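AlyQ (Persicobacter sp. CCB-QB2, PDB 7D2A) binds uronic acids, including 4,5-unsaturated mannuronic acid, through a family 32 carbohydrate-binding module, probably targeting alginate and its breakdown products. Local coordinates at residues Phe47-Ala52 with Val129-Ala134; Asn56-Ala61 with Ile111-Phe116. All blocks are in the same frame, centred on the assembly; numbering follows the deposited sequence.

How the contacts relate
Contacts 1 and 2 are both buried and apolar, and both join the same two antiparallel sheets, with their centres about 11 Å apart. Contact 2 lies about 3 Å from the centre of the chain and relies on aliphatic branches, whereas contact 1, about 11 Å out, adds an aromatic ring and reaches the corner after L49. F47 N to I111 O, 2.7 Å, is a backbone hydrogen bond between strands 43-49 and 110-118; A134 N bonds to the N56 side chain at the end of strand 123-133. In the interior, I111 touches L49 and I131, so the two patches are continuous. Both contacts have polar partners on their outward faces, for example K59 with F132 (cation-pi) and D48 with R109 (salt bridge).

Contact 1. Residues Phe47-Ala52 with Val129-Ala134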
# COMPACT_ATOMS: atom_id res chain seq x y z
N PHE A 47 -6.95 -2.21 0.69
CA PHE A 47 -7.71 -0.97 0.50
C PHE A 47 -8.94 -1.26 -0.32
O PHE A 47 -8.83 -1.95 -1.35
CB PHE A 47 -6.85 0.07 -0.22
CG PHE A 47 -5.59 0.30 0.53
CD1 PHE A 47 -5.56 1.17 1.62
CD2 PHE A 47 -4.46 -0.41 0.24
CE1 PHE A 47 -4.38 1.29 2.35
CE2 PHE A 47 -3.28 -0.27 0.97
CZ PHE A 47 -3.28 0.57 2.04
N ASP A 48 -10.10 -0.78 0.12
CA ASP A 48 -11.40 -1.00 -0.54
C ASP A 48 -11.83 0.33 -1.18
O ASP A 48 -12.03 1.30 -0.42
CB ASP A 48 -12.40 -1.50 0.49
CG ASP A 48 -13.76 -1.87 -0.04
OD1 ASP A 48 -14.00 -1.71 -1.27
OD2 ASP A 48 -14.53 -2.37 0.78
N LEU A 49 -12.11 0.30 -2.48
CA LEU A 49 -12.61 1.50 -3.18
C LEU A 49 -14.13 1.59 -3.11
O LEU A 49 -14.69 2.65 -3.59
CB LEU A 49 -12.14 1.52 -4.63
CG LEU A 49 -10.63 1.48 -4.83
CD1 LEU A 49 -10.28 1.58 -6.33
CD2 LEU A 49 -9.90 2.56 -4.04
N GLY A 50 -14.78 0.51 -2.65
CA GLY A 50 -16.25 0.50 -2.46
C GLY A 50 -16.95 -0.09 -3.68
O GLY A 50 -18.03 -0.63 -3.54
N SER A 51 -16.35 -0.00 -4.86
CA SER A 51 -16.89 -0.59 -6.10
C SER A 51 -15.72 -0.68 -7.06
O SER A 51 -14.65 -0.16 -6.73
CB SER A 51 -18.01 0.25 -6.66
OG SER A 51 -17.56 1.56 -6.93
N ALA A 52 -15.90 -1.36 -8.17
CA ALA A 52 -14.80 -1.61 -9.12
C ALA A 52 -14.50 -0.34 -9.91
O ALA A 52 -15.43 0.23 -10.54
CB ALA A 52 -15.18 -2.74 -10.05
N VAL A 129 -1.24 5.89 1.85
CA VAL A 129 -1.49 5.27 0.53
C VAL A 129 -2.55 6.08 -0.19
O VAL A 129 -3.54 6.49 0.48
CB VAL A 129 -1.90 3.80 0.69
CG1 VAL A 129 -2.37 3.20 -0.65
CG2 VAL A 129 -0.78 2.97 1.22
N ALA A 130 -2.42 6.17 -1.49
CA ALA A 130 -3.44 6.79 -2.35
C ALA A 130 -3.51 5.99 -3.65
O ALA A 130 -2.52 5.42 -4.09
CB ALA A 130 -3.16 8.25 -2.53
N ILE A 131 -4.67 5.94 -4.27
CA ILE A 131 -4.95 5.01 -5.39
C ILE A 131 -5.60 5.86 -6.44
O ILE A 131 -6.66 6.55 -6.10
CB ILE A 131 -5.85 3.85 -4.94
CG1 ILE A 131 -5.12 3.04 -3.86
CG2 ILE A 131 -6.26 3.00 -6.12
CD1 ILE A 131 -5.94 1.96 -3.23
N PHE A 132 -5.10 5.74 -7.70
CA PHE A 132 -5.39 6.67 -8.81
C PHE A 132 -5.76 5.96 -10.09
O PHE A 132 -5.32 4.82 -10.40
CB PHE A 132 -4.15 7.52 -9.08
CG PHE A 132 -3.72 8.36 -7.92
CD1 PHE A 132 -3.01 7.78 -6.90
CD2 PHE A 132 -4.05 9.70 -7.84
CE1 PHE A 132 -2.55 8.54 -5.83
CE2 PHE A 132 -3.63 10.45 -6.73
CZ PHE A 132 -2.89 9.86 -5.75
N HIS A 133 -6.49 6.68 -10.93
CA HIS A 133 -6.47 6.52 -12.40
C HIS A 133 -5.71 7.72 -12.92
O HIS A 133 -6.31 8.85 -12.97
CB HIS A 133 -7.87 6.35 -12.94
CG HIS A 133 -7.90 6.04 -14.39
ND1 HIS A 133 -9.08 6.07 -15.13
CD2 HIS A 133 -6.91 5.68 -15.23
CE1 HIS A 133 -8.78 5.74 -16.39
NE2 HIS A 133 -7.46 5.48 -16.48
N ALA A 134 -4.42 7.56 -13.19
CA ALA A 134 -3.47 8.63 -13.55
C ALA A 134 -3.49 8.86 -15.06
O ALA A 134 -3.68 7.88 -15.85
CB ALA A 134 -2.11 8.26 -13.06
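F47 and L49 face V129 and I131 across two strand segments whose axes approach to 9.5 Å and run in roughly the same direction, 38° apart. The CA atoms of L49 and I131 lie 8.7 Å apart, with F47 and V129 similarly spaced, a separation bridged by side chains and too wide for pairing within one sheet. V129 covers one face of the F47 ring: its CG1 stands 4.0 Å from the ring centroid and 14° off the normal, a CH-pi contact displaced toward the rim. With CG1 anti to the backbone N (chi1 172°), the second methyl is left to meet the far end of the ring, V129 CG2 lying 3.6 Å from F47 CZ. The whole isopropyl group therefore bears on the distal half of the phenyl. I131 works nearer the ring's root. Its extended chain carries CD1 to 3.7 Å from F47 CB, an approach oblique to the ring plane, and the same methyl lies 4.1 Å from L49 CD2, so one terminal carbon touches both inward-facing residues, F47 and L49.

This is face-to-face packing of the two sheets of the beta-sandwich found in F5/8 type C domains and family 32 modules, strand 43-49 in one sheet and strand 123-133 in the other. I111, beside F47 and L49 in their own sheet, also touches I131. V129 directly follows T127 and E128 of the calcium site, and its side chain is about 9 Å from the ion.

D48 points away from the interface. Its OD1 accepts from G50 N at 2.7 Å, met from above the carboxylate plane, and the resulting Asx turn marks the corner at G50 and S51. D48 OD1 also forms a salt bridge with R109 NE.

Contact 2. Residues Asn56-Ala61 with Ile111-Phe116; sequences NQVKAA and IRITGF
V58 and I111 meet through one methyl each, and their side chains run past one another in opposite senses, so the touch is between flanks. V58 CG2 lies 3.9 Å from I111 CG2, the closest approach between the two segments. The torsions place these branches: I111 has CG1 anti to the carbonyl carbon (chi1 -66°), which puts CG2 anti to the backbone N, while V58 has CG1 anti to its N (chi1 170°) and offers CG2 to the isoleucine. The other valine methyl serves the next residue along, with V58 CG1 4.3 Å from I113 CD1. I113 is extended, and that same CD1 also reaches A60 CB at 4.4 Å. One isoleucine terminus thus spans two inward positions of segment 56-61, and the methyl of A60 completes its side of the contact. All four residues are buried, and the distances are those of ordinary van der Waals contact.

The backbone explains why only side chains meet. The segment axes come no nearer than 10.1 Å and diverge by 47°, with V58 and I111 CA atoms 8.5 Å apart and A60 and I113 CA atoms 9.3 Å apart; the gap widens along both strands, and the contacts lengthen with it. I74 from strand 70-77 also packs on V58, and F47 on I113, extending the apolar layer. At the start of segment 56-61, N56 and Q57 both face F132, a classic beta bulge that interrupts the regular pairing with strand 123-133.

The side chain of I113 is about 13 Å from the bound unsaturated uronic acid, so this is interior packing and not part of the glycan pocket. Two sheets meeting obliquely through small aliphatic branches form part of the hydrophobic core, characteristic of the F5/8 type C beta-sandwich.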
# COMPACT_ATOMS: atom_id res chain seq x y z
N ASN A 56 -4.61 2.50 -12.29
CA ASN A 56 -3.30 2.29 -12.92
C ASN A 56 -2.13 2.78 -12.09
O ASN A 56 -0.99 2.80 -12.59
CB ASN A 56 -3.28 2.86 -14.35
CG ASN A 56 -3.42 4.38 -14.37
OD1 ASN A 56 -3.42 5.00 -13.29
ND2 ASN A 56 -3.46 4.95 -15.56
N GLN A 57 -2.38 3.20 -10.86
CA GLN A 57 -1.30 3.79 -10.05
C GLN A 57 -1.67 3.72 -8.58
O GLN A 57 -2.81 3.99 -8.15
CB GLN A 57 -1.04 5.23 -10.45
CG GLN A 57 0.17 5.81 -9.78
CD GLN A 57 0.44 7.17 -10.39
OE1 GLN A 57 1.11 7.30 -11.42
NE2 GLN A 57 -0.24 8.13 -9.85
N VAL A 58 -0.70 3.25 -7.80
CA VAL A 58 -0.80 3.21 -6.34
C VAL A 58 0.38 4.02 -5.85
O VAL A 58 1.49 3.73 -6.24
CB VAL A 58 -0.82 1.79 -5.77
CG1 VAL A 58 -0.68 1.82 -4.27
CG2 VAL A 58 -2.03 1.03 -6.24
N LYS A 59 0.13 4.96 -4.97
CA LYS A 59 1.22 5.69 -4.30
C LYS A 59 1.27 5.25 -2.84
O LYS A 59 0.23 5.10 -2.16
CB LYS A 59 1.05 7.20 -4.34
CG LYS A 59 0.90 7.82 -5.72
CD LYS A 59 0.84 9.35 -5.67
CE LYS A 59 0.75 9.96 -7.05
NZ LYS A 59 1.21 11.36 -7.02
N ALA A 60 2.48 5.01 -2.36
CA ALA A 60 2.70 4.72 -0.93
C ALA A 60 3.86 5.55 -0.41
O ALA A 60 4.89 5.72 -1.10
CB ALA A 60 2.94 3.25 -0.67
N ALA A 61 3.65 6.09 0.77
CA ALA A 61 4.69 6.75 1.58
C ALA A 61 5.12 5.77 2.65
O ALA A 61 4.27 5.23 3.38
CB ALA A 61 4.19 8.05 2.15
N ILE A 111 -7.33 -3.28 -3.55
CA ILE A 111 -5.88 -3.14 -3.78
C ILE A 111 -5.18 -3.58 -2.52
O ILE A 111 -5.50 -3.05 -1.45
CB ILE A 111 -5.51 -1.69 -4.13
CG1 ILE A 111 -6.09 -1.21 -5.46
CG2 ILE A 111 -4.00 -1.59 -4.15
CD1 ILE A 111 -7.52 -0.90 -5.54
N ARG A 112 -4.32 -4.58 -2.64
CA ARG A 112 -3.59 -5.11 -1.49
C ARG A 112 -2.11 -4.84 -1.67
O ARG A 112 -1.54 -5.22 -2.72
CB ARG A 112 -3.85 -6.62 -1.37
CG ARG A 112 -3.06 -7.29 -0.25
CD ARG A 112 -3.55 -8.71 -0.09
NE ARG A 112 -4.85 -8.77 0.51
CZ ARG A 112 -5.52 -9.89 0.76
NH1 ARG A 112 -5.00 -11.06 0.42
NH2 ARG A 112 -6.73 -9.82 1.31
N ILE A 113 -1.44 -4.30 -0.65
CA ILE A 113 0.02 -4.19 -0.60
C ILE A 113 0.53 -5.27 0.33
O ILE A 113 0.14 -5.26 1.47
CB ILE A 113 0.50 -2.79 -0.16
CG1 ILE A 113 -0.02 -1.74 -1.14
CG2 ILE A 113 1.99 -2.82 -0.00
CD1 ILE A 113 0.32 -0.33 -0.72
N THR A 114 1.38 -6.14 -0.19
CA THR A 114 2.04 -7.20 0.60
C THR A 114 3.47 -6.75 0.83
O THR A 114 4.14 -6.36 -0.11
CB THR A 114 1.96 -8.57 -0.07
OG1 THR A 114 0.60 -8.94 -0.28
CG2 THR A 114 2.66 -9.60 0.79
N GLY A 115 3.91 -6.74 2.10
CA GLY A 115 5.27 -6.33 2.43
C GLY A 115 6.18 -7.49 2.75
O GLY A 115 5.66 -8.50 3.33
N PHE A 116 7.46 -7.32 2.44
CA PHE A 116 8.50 -8.37 2.60
C PHE A 116 9.57 -7.91 3.56
O PHE A 116 10.72 -8.38 3.46
CB PHE A 116 9.03 -8.82 1.24
CG PHE A 116 7.91 -9.32 0.38
CD1 PHE A 116 7.23 -10.46 0.74
CD2 PHE A 116 7.51 -8.64 -0.75
CE1 PHE A 116 6.16 -10.92 -0.01
CE2 PHE A 116 6.44 -9.09 -1.50
CZ PHE A 116 5.76 -10.23 -1.13